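Local coordinates for extracellular solute-binding protein family 1 (PDB 4R2F) that probably serves as the extracellular sugar-binding component of an ABC-type transporter, and holds the disaccharide laminaribiose in its cleft, at residues Thr98-Gln110 with Thr385-Gly397. Residues are numbered along the deposited sequence; the frame is centred on the assembly and turned at random. Where two conformers were deposited one is given.
Sequences TGGGFQAFQFEEQ and TALSANLAALDGG. With BGC (beta-D-glucopyranose), chain B.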
ATOM      1  N   THR A  98      -8.873   9.548  -4.623  1.00 26.70           N
ATOM      2  CA  THR A  98      -8.076   8.377  -4.315  1.00 25.30           C
ATOM      3  C   THR A  98      -8.284   8.089  -2.825  1.00 28.05           C
ATOM      4  O   THR A  98      -9.146   8.678  -2.176  1.00 32.24           O
ATOM      5  CB  THR A  98      -6.589   8.598  -4.613  1.00 27.45           C
ATOM      6  OG1 THR A  98      -6.056   9.656  -3.783  1.00 28.98           O
ATOM      7  CG2 THR A  98      -6.414   8.956  -6.042  1.00 25.31           C
ATOM      8  N   GLY A  99      -7.544   7.151  -2.286  1.00 30.16           N
ATOM      9  CA  GLY A  99      -7.697   6.825  -0.867  1.00 30.27           C
ATOM     10  C   GLY A  99      -7.310   5.397  -0.639  1.00 32.65           C
ATOM     11  O   GLY A  99      -6.435   4.866  -1.323  1.00 31.57           O
ATOM     12  N   GLY A 100      -7.969   4.767   0.321  1.00 34.73           N
ATOM     13  CA  GLY A 100      -7.654   3.418   0.679  1.00 32.98           C
ATOM     14  C   GLY A 100      -7.841   2.467  -0.484  1.00 33.40           C
ATOM     15  O   GLY A 100      -8.666   2.689  -1.363  1.00 31.12           O
ATOM     16  N   GLY A 101      -7.055   1.399  -0.481  1.00 30.64           N
ATOM     17  CA  GLY A 101      -7.108   0.385  -1.537  1.00 25.80           C
ATOM     18  C   GLY A 101      -8.473  -0.248  -1.732  1.00 35.98           C
ATOM     19  O   GLY A 101      -8.801  -0.627  -2.843  1.00 30.16           O
ATOM     20  N   PHE A 102      -9.258  -0.360  -0.656  1.00 28.56           N
ATOM     21  CA  PHE A 102     -10.576  -1.040  -0.685  1.00 23.68           C
ATOM     22  C   PHE A 102     -11.748  -0.195  -0.272  1.00 32.63           C
ATOM     23  O   PHE A 102     -12.846  -0.671  -0.259  1.00 28.61           O
ATOM     24  CB  PHE A 102     -10.505  -2.294   0.196  1.00 29.56           C
ATOM     25  CG  PHE A 102      -9.226  -3.064   0.001  1.00 29.26           C
ATOM     26  CD1 PHE A 102      -9.014  -3.772  -1.165  1.00 32.16           C
ATOM     27  CD2 PHE A 102      -8.205  -2.974   0.926  1.00 31.68           C
ATOM     28  CE1 PHE A 102      -7.833  -4.441  -1.376  1.00 36.32           C
ATOM     29  CE2 PHE A 102      -7.021  -3.644   0.729  1.00 28.95           C
ATOM     30  CZ  PHE A 102      -6.841  -4.376  -0.425  1.00 27.89           C
ATOM     31  N   GLN A 103     -11.478   1.058   0.044  1.00 34.89           N
ATOM     32  CA  GLN A 103     -12.459   2.067   0.404  1.00 33.46           C
ATOM     33  C   GLN A 103     -13.692   2.142  -0.544  1.00 26.18           C
ATOM     34  O   GLN A 103     -14.831   2.254  -0.109  1.00 35.81           O
ATOM     35  CB  GLN A 103     -11.659   3.379   0.414  1.00 31.94           C
ATOM     36  CG  GLN A 103     -12.381   4.673   0.549  1.00 38.61           C
ATOM     37  CD  GLN A 103     -11.381   5.803   0.780  1.00 23.54           C
ATOM     38  OE1 GLN A 103     -10.471   5.673   1.597  1.00 30.66           O
ATOM     39  NE2 GLN A 103     -11.557   6.900   0.074  1.00 36.13           N
ATOM     40  N   ALA A 104     -13.454   2.058  -1.842  1.00 34.79           N
ATOM     41  CA  ALA A 104     -14.536   2.097  -2.810  1.00 25.49           C
ATOM     42  C   ALA A 104     -15.586   0.980  -2.559  1.00 34.90           C
ATOM     43  O   ALA A 104     -16.769   1.177  -2.816  1.00 31.38           O
ATOM     44  CB  ALA A 104     -13.965   1.988  -4.201  1.00 30.62           C
ATOM     45  N   PHE A 105     -15.166  -0.187  -2.069  1.00 33.86           N
ATOM     46  CA  PHE A 105     -16.123  -1.260  -1.800  1.00 31.61           C
ATOM     47  C   PHE A 105     -17.038  -0.952  -0.590  1.00 31.82           C
ATOM     48  O   PHE A 105     -18.190  -1.334  -0.598  1.00 32.46           O
ATOM     49  CB  PHE A 105     -15.434  -2.615  -1.617  1.00 38.49           C
ATOM     50  CG  PHE A 105     -14.764  -3.125  -2.865  1.00 29.85           C
ATOM     51  CD1 PHE A 105     -15.480  -3.845  -3.799  1.00 30.45           C
ATOM     52  CD2 PHE A 105     -13.421  -2.837  -3.127  1.00 28.93           C
ATOM     53  CE1 PHE A 105     -14.862  -4.291  -4.954  1.00 31.80           C
ATOM     54  CE2 PHE A 105     -12.797  -3.293  -4.266  1.00 37.91           C
ATOM     55  CZ  PHE A 105     -13.518  -4.018  -5.183  1.00 23.78           C
ATOM     56  N   GLN A 106     -16.501  -0.288   0.432  1.00 35.81           N
ATOM     57  CA  GLN A 106     -17.277   0.119   1.588  0.50 16.38           C
ATOM     58  C   GLN A 106     -18.308   1.115   1.137  1.00 34.65           C
ATOM     59  O   GLN A 106     -19.483   0.997   1.476  1.00 30.03           O
ATOM     60  CB  GLN A 106     -16.407   0.763   2.663  0.50 18.39           C
ATOM     61  CG  GLN A 106     -17.146   1.040   3.959  0.50 37.99           C
ATOM     62  CD  GLN A 106     -17.936  -0.173   4.448  0.50 74.07           C
ATOM     63  OE1 GLN A 106     -19.117  -0.070   4.793  0.50 48.17           O
ATOM     64  NE2 GLN A 106     -17.287  -1.330   4.473  0.50 48.95           N
ATOM     65  N   PHE A 107     -17.896   2.110   0.359  1.00 32.41           N
ATOM     66  CA  PHE A 107     -18.850   3.162  -0.020  1.00 36.19           C
ATOM     67  C   PHE A 107     -19.857   2.663  -1.035  1.00 38.57           C
ATOM     68  O   PHE A 107     -20.989   3.155  -1.119  1.00 31.74           O
ATOM     69  CB  PHE A 107     -18.130   4.458  -0.461  1.00 33.22           C
ATOM     70  CG  PHE A 107     -17.363   5.104   0.649  1.00 31.49           C
ATOM     71  CD1 PHE A 107     -18.004   5.419   1.847  1.00 69.58           C
ATOM     72  CD2 PHE A 107     -16.000   5.371   0.534  1.00 34.22           C
ATOM     73  CE1 PHE A 107     -17.311   5.984   2.899  1.00 57.92           C
ATOM     74  CE2 PHE A 107     -15.303   5.927   1.590  1.00 35.63           C
ATOM     75  CZ  PHE A 107     -15.957   6.238   2.772  1.00 59.96           C
ATOM     76  N   GLU A 108     -19.490   1.644  -1.787  1.00 28.33           N
ATOM     77  CA  GLU A 108     -20.469   1.040  -2.680  1.00 32.89           C
ATOM     78  C   GLU A 108     -21.562   0.329  -1.898  1.00 28.68           C
ATOM     79  O   GLU A 108     -22.742   0.434  -2.221  1.00 33.99           O
ATOM     80  CB  GLU A 108     -19.803   0.054  -3.608  1.00 38.52           C
ATOM     81  CG  GLU A 108     -20.720  -0.406  -4.721  1.00 51.09           C
ATOM     82  CD  GLU A 108     -21.096  -1.858  -4.619  1.00 52.65           C
ATOM     83  OE1 GLU A 108     -20.567  -2.558  -3.737  1.00 64.25           O
ATOM     84  OE2 GLU A 108     -21.885  -2.308  -5.467  1.00 67.44           O
ATOM     85  N   GLU A 109     -21.158  -0.396  -0.868  1.00 30.71           N
ATOM     86  CA  GLU A 109     -22.111  -1.126  -0.008  1.00 36.38           C
ATOM     87  C   GLU A 109     -23.068  -0.126   0.631  1.00 46.24           C
ATOM     88  O   GLU A 109     -24.239  -0.387   0.750  1.00 33.87           O
ATOM     89  CB  GLU A 109     -21.332  -1.924   1.044  1.00 39.38           C
ATOM     90  CG  GLU A 109     -22.131  -2.708   2.073  1.00 60.66           C
ATOM     91  CD  GLU A 109     -21.278  -3.798   2.710  1.00139.90           C
ATOM     92  OE1 GLU A 109     -20.688  -3.575   3.794  1.00 81.10           O
ATOM     93  OE2 GLU A 109     -21.158  -4.877   2.095  1.00 87.10           O
ATOM     94  N   GLN A 110     -22.569   1.056   0.968  1.00 32.63           N
ATOM     95  CA  GLN A 110     -23.378   2.090   1.601  1.00 30.91           C
ATOM     96  C   GLN A 110     -24.162   2.884   0.585  1.00 32.98           C
ATOM     97  O   GLN A 110     -24.900   3.758   0.957  1.00 33.41           O
ATOM     98  CB  GLN A 110     -22.504   3.088   2.378  1.00 32.60           C
ATOM     99  CG  GLN A 110     -21.792   2.518   3.590  1.00 52.06           C
ATOM    100  CD  GLN A 110     -20.807   3.511   4.207  1.00 41.90           C
ATOM    101  OE1 GLN A 110     -20.898   4.727   4.012  1.00 42.33           O
ATOM    102  NE2 GLN A 110     -19.880   2.987   4.965  1.00 44.00           N
ATOM    103  N   THR A 385      -9.218 -14.294  -3.222  1.00 33.96           N
ATOM    104  CA  THR A 385      -8.786 -13.416  -4.303  1.00 35.95           C
ATOM    105  C   THR A 385      -9.720 -12.231  -4.472  1.00 34.23           C
ATOM    106  O   THR A 385      -9.274 -11.093  -4.649  1.00 31.54           O
ATOM    107  CB  THR A 385      -8.709 -14.202  -5.622  1.00 38.48           C
ATOM    108  OG1 THR A 385      -7.691 -15.200  -5.500  1.00 41.96           O
ATOM    109  CG2 THR A 385      -8.377 -13.286  -6.813  1.00 41.75           C
ATOM    110  N   ALA A 386     -11.013 -12.509  -4.471  1.00 34.37           N
ATOM    111  CA  ALA A 386     -12.012 -11.494  -4.683  1.00 33.27           C
ATOM    112  C   ALA A 386     -11.981 -10.404  -3.616  1.00 39.56           C
ATOM    113  O   ALA A 386     -11.906 -10.690  -2.432  1.00 32.12           O
ATOM    114  CB  ALA A 386     -13.390 -12.136  -4.741  1.00 41.85           C
ATOM    115  N   LEU A 387     -12.030  -9.151  -4.058  1.00 28.39           N
ATOM    116  CA  LEU A 387     -12.059  -7.992  -3.154  1.00 28.61           C
ATOM    117  C   LEU A 387     -13.465  -7.755  -2.628  1.00 39.98           C
ATOM    118  O   LEU A 387     -14.425  -8.179  -3.261  1.00 31.63           O
ATOM    119  CB  LEU A 387     -11.584  -6.749  -3.918  1.00 26.65           C
ATOM    120  CG  LEU A 387     -10.211  -6.877  -4.571  1.00 30.01           C
ATOM    121  CD1 LEU A 387      -9.738  -5.534  -5.131  1.00 35.45           C
ATOM    122  CD2 LEU A 387      -9.208  -7.480  -3.606  1.00 37.09           C
ATOM    123  N   SER A 388     -13.591  -7.043  -1.502  1.00 29.30           N
ATOM    124  CA  SER A 388     -14.899  -6.787  -0.865  1.00 29.01           C
ATOM    125  C   SER A 388     -14.806  -5.701   0.197  1.00 27.41           C
ATOM    126  O   SER A 388     -13.708  -5.295   0.575  1.00 34.51           O
ATOM    127  CB  SER A 388     -15.455  -8.059  -0.216  1.00 39.77           C
ATOM    128  OG  SER A 388     -14.661  -8.424   0.894  1.00 39.23           O
ATOM    129  N   ALA A 389     -15.953  -5.243   0.688  1.00 28.49           N
ATOM    130  CA  ALA A 389     -16.012  -4.166   1.681  1.00 38.59           C
ATOM    131  C   ALA A 389     -15.332  -4.558   2.976  1.00 27.47           C
ATOM    132  O   ALA A 389     -14.776  -3.711   3.665  1.00 39.72           O
ATOM    133  CB  ALA A 389     -17.448  -3.764   1.953  1.00 33.23           C
ATOM    134  N   ASN A 390     -15.360  -5.840   3.314  1.00 33.25           N
ATOM    135  CA  ASN A 390     -14.674  -6.262   4.530  1.00 37.80           C
ATOM    136  C   ASN A 390     -13.188  -5.914   4.520  1.00 50.78           C
ATOM    137  O   ASN A 390     -12.594  -5.731   5.573  1.00 35.38           O
ATOM    138  CB  ASN A 390     -14.838  -7.746   4.766  1.00 39.48           C
ATOM    139  CG  ASN A 390     -16.161  -8.090   5.443  1.00 38.31           C
ATOM    140  OD1 ASN A 390     -16.862  -7.236   6.031  1.00 40.40           O
ATOM    141  ND2 ASN A 390     -16.496  -9.351   5.371  1.00 41.16           N
ATOM    142  N   LEU A 391     -12.589  -5.833   3.339  1.00 30.43           N
ATOM    143  CA  LEU A 391     -11.183  -5.448   3.238  1.00 33.24           C
ATOM    144  C   LEU A 391     -11.006  -4.001   3.636  1.00 29.57           C
ATOM    145  O   LEU A 391      -9.982  -3.640   4.225  1.00 37.63           O
ATOM    146  CB  LEU A 391     -10.639  -5.692   1.851  1.00 32.74           C
ATOM    147  CG  LEU A 391     -10.626  -7.151   1.428  1.00 32.35           C
ATOM    148  CD1 LEU A 391     -10.040  -7.267   0.025  1.00 35.51           C
ATOM    149  CD2 LEU A 391      -9.825  -7.986   2.396  1.00 39.11           C
ATOM    150  N   ALA A 392     -12.013  -3.185   3.348  1.00 29.50           N
ATOM    151  CA  ALA A 392     -12.003  -1.799   3.761  1.00 29.86           C
ATOM    152  C   ALA A 392     -11.917  -1.686   5.294  1.00 42.90           C
ATOM    153  O   ALA A 392     -11.142  -0.875   5.826  1.00 40.57           O
ATOM    154  CB  ALA A 392     -13.223  -1.075   3.241  1.00 35.52           C
ATOM    155  N   ALA A 393     -12.703  -2.492   5.999  1.00 41.45           N
ATOM    156  CA  ALA A 393     -12.727  -2.455   7.488  1.00 43.51           C
ATOM    157  C   ALA A 393     -11.437  -3.018   8.085  1.00 34.36           C
ATOM    158  O   ALA A 393     -10.871  -2.477   9.036  1.00 34.09           O
ATOM    159  CB  ALA A 393     -13.923  -3.211   8.014  1.00 39.91           C
ATOM    160  N   LEU A 394     -10.938  -4.081   7.472  1.00 33.84           N
ATOM    161  CA  LEU A 394      -9.659  -4.612   7.855  1.00 32.08           C
ATOM    162  C   LEU A 394      -8.563  -3.567   7.727  1.00 37.72           C
ATOM    163  O   LEU A 394      -7.846  -3.306   8.675  1.00 29.92           O
ATOM    164  CB  LEU A 394      -9.334  -5.850   7.037  1.00 30.59           C
ATOM    165  CG  LEU A 394      -7.893  -6.327   7.049  1.00 28.82           C
ATOM    166  CD1 LEU A 394      -7.488  -6.744   8.446  1.00 33.10           C
ATOM    167  CD2 LEU A 394      -7.709  -7.490   6.078  1.00 35.88           C
ATOM    168  N   ASP A 395      -8.462  -2.958   6.556  1.00 32.76           N
ATOM    169  CA  ASP A 395      -7.364  -2.048   6.228  1.00 26.64           C
ATOM    170  C   ASP A 395      -7.379  -0.745   7.039  1.00 35.07           C
ATOM    171  O   ASP A 395      -6.347  -0.311   7.529  1.00 40.27           O
ATOM    172  CB  ASP A 395      -7.436  -1.732   4.727  1.00 33.46           C
ATOM    173  CG  ASP A 395      -6.327  -0.816   4.247  1.00 40.04           C
ATOM    174  OD1 ASP A 395      -5.154  -1.090   4.554  1.00 33.69           O
ATOM    175  OD2 ASP A 395      -6.629   0.153   3.526  1.00 39.02           O
ATOM    176  N   GLY A 396      -8.549  -0.136   7.176  1.00 31.45           N
ATOM    177  CA  GLY A 396      -8.667   1.181   7.785  1.00 40.36           C
ATOM    178  C   GLY A 396      -9.036   1.211   9.262  1.00 36.33           C
ATOM    179  O   GLY A 396      -9.054   2.276   9.850  1.00 45.91           O
ATOM    180  N   GLY A 397      -9.337   0.057   9.850  1.00 41.01           N
ATOM    181  CA  GLY A 397      -9.935   0.012  11.182  1.00 37.05           C
ATOM    182  C   GLY A 397      -8.946  -0.160  12.327  1.00 37.40           C
ATOM    183  O   GLY A 397      -7.751  -0.440  12.144  1.00 32.30           O
TER
HETATM  184  C2  BGC B   2      -1.911   1.590   0.424  1.00 26.35           C
HETATM  185  C3  BGC B   2      -3.439   1.636   0.404  1.00 29.82           C
HETATM  186  C4  BGC B   2      -3.984   1.345   1.795  1.00 26.66           C
HETATM  187  C5  BGC B   2      -3.369   2.302   2.807  1.00 26.83           C
HETATM  188  C6  BGC B   2      -3.793   1.968   4.244  1.00 27.09           C
HETATM  189  C1  BGC B   2      -1.473   2.653   1.417  1.00 24.00           C
HETATM  190  O2  BGC B   2      -1.372   1.846  -0.868  1.00 27.54           O
HETATM  191  O3  BGC B   2      -3.954   0.688  -0.531  1.00 24.55           O
HETATM  192  O4  BGC B   2      -5.390   1.557   1.814  1.00 29.45           O
HETATM  193  O5  BGC B   2      -1.940   2.269   2.719  1.00 23.42           O
HETATM  194  O6  BGC B   2      -3.332   0.664   4.664  1.00 26.87           O
HETATM  195  O   HOH W   1      -8.904   0.503   2.156  1.00 28.60           O
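Phe-102 and Leu-391 meet where two helices of this periplasmic-binding-protein-like fold pack beside the sugar cleft; the segments of helices 103-109 and 389-396 cross at -124°, with axes 7.1 Å apart. Apolar packing carries the contact. Leu-391 CB lies over one face of the Phe-102 ring in a CH-pi contact, 3.9 Å from the centroid and displaced toward the rim at CG, while Leu-391 CD1 touches CD1 and CE1 of Phe-102. Leu-387 crosses Phe-102 at about a right angle, its CD2 meeting Phe-102 CE1. With CG anti to the carbonyl carbon (chi1 -66°), Phe-105 lays one ring face over the backbone of Leu-387 and Ser-388, and its CZ reaches Leu-387 CB at 3.6 Å. The backbones come close at two alanines: Ala-392 CB sits 3.5 Å from Phe-102 O, just ahead of helix 103-109, and Ala-389 CA lies 4.5 Å from Gln-106 CA. Were Phe-102 an alanine, a gap would probably open between Leu-387 and Leu-391, and Asp-395 CB would lose the ring edge beside it. No direct hydrogen bond joins the segments; one water accepts from Phe-102 N and donates to Asp-395 OD2. Within 98-110, Gln-103 OE1 accepts from Gly-100 N of the glycine loop, which approaches from above the carbonyl plane. Beyond this seam lies the ligand: both segments grip one glucose of the bound laminaribiose, whose other partners include Asp-154, His-207 and Asn-311. Asp-395 CG, anti to the backbone N (chi1 -179°), presents both oxygens, OD1 accepting from BGC O6 and OD2 from BGC O4, while Gly-101 N donates to that same O4 at 2.8 Å.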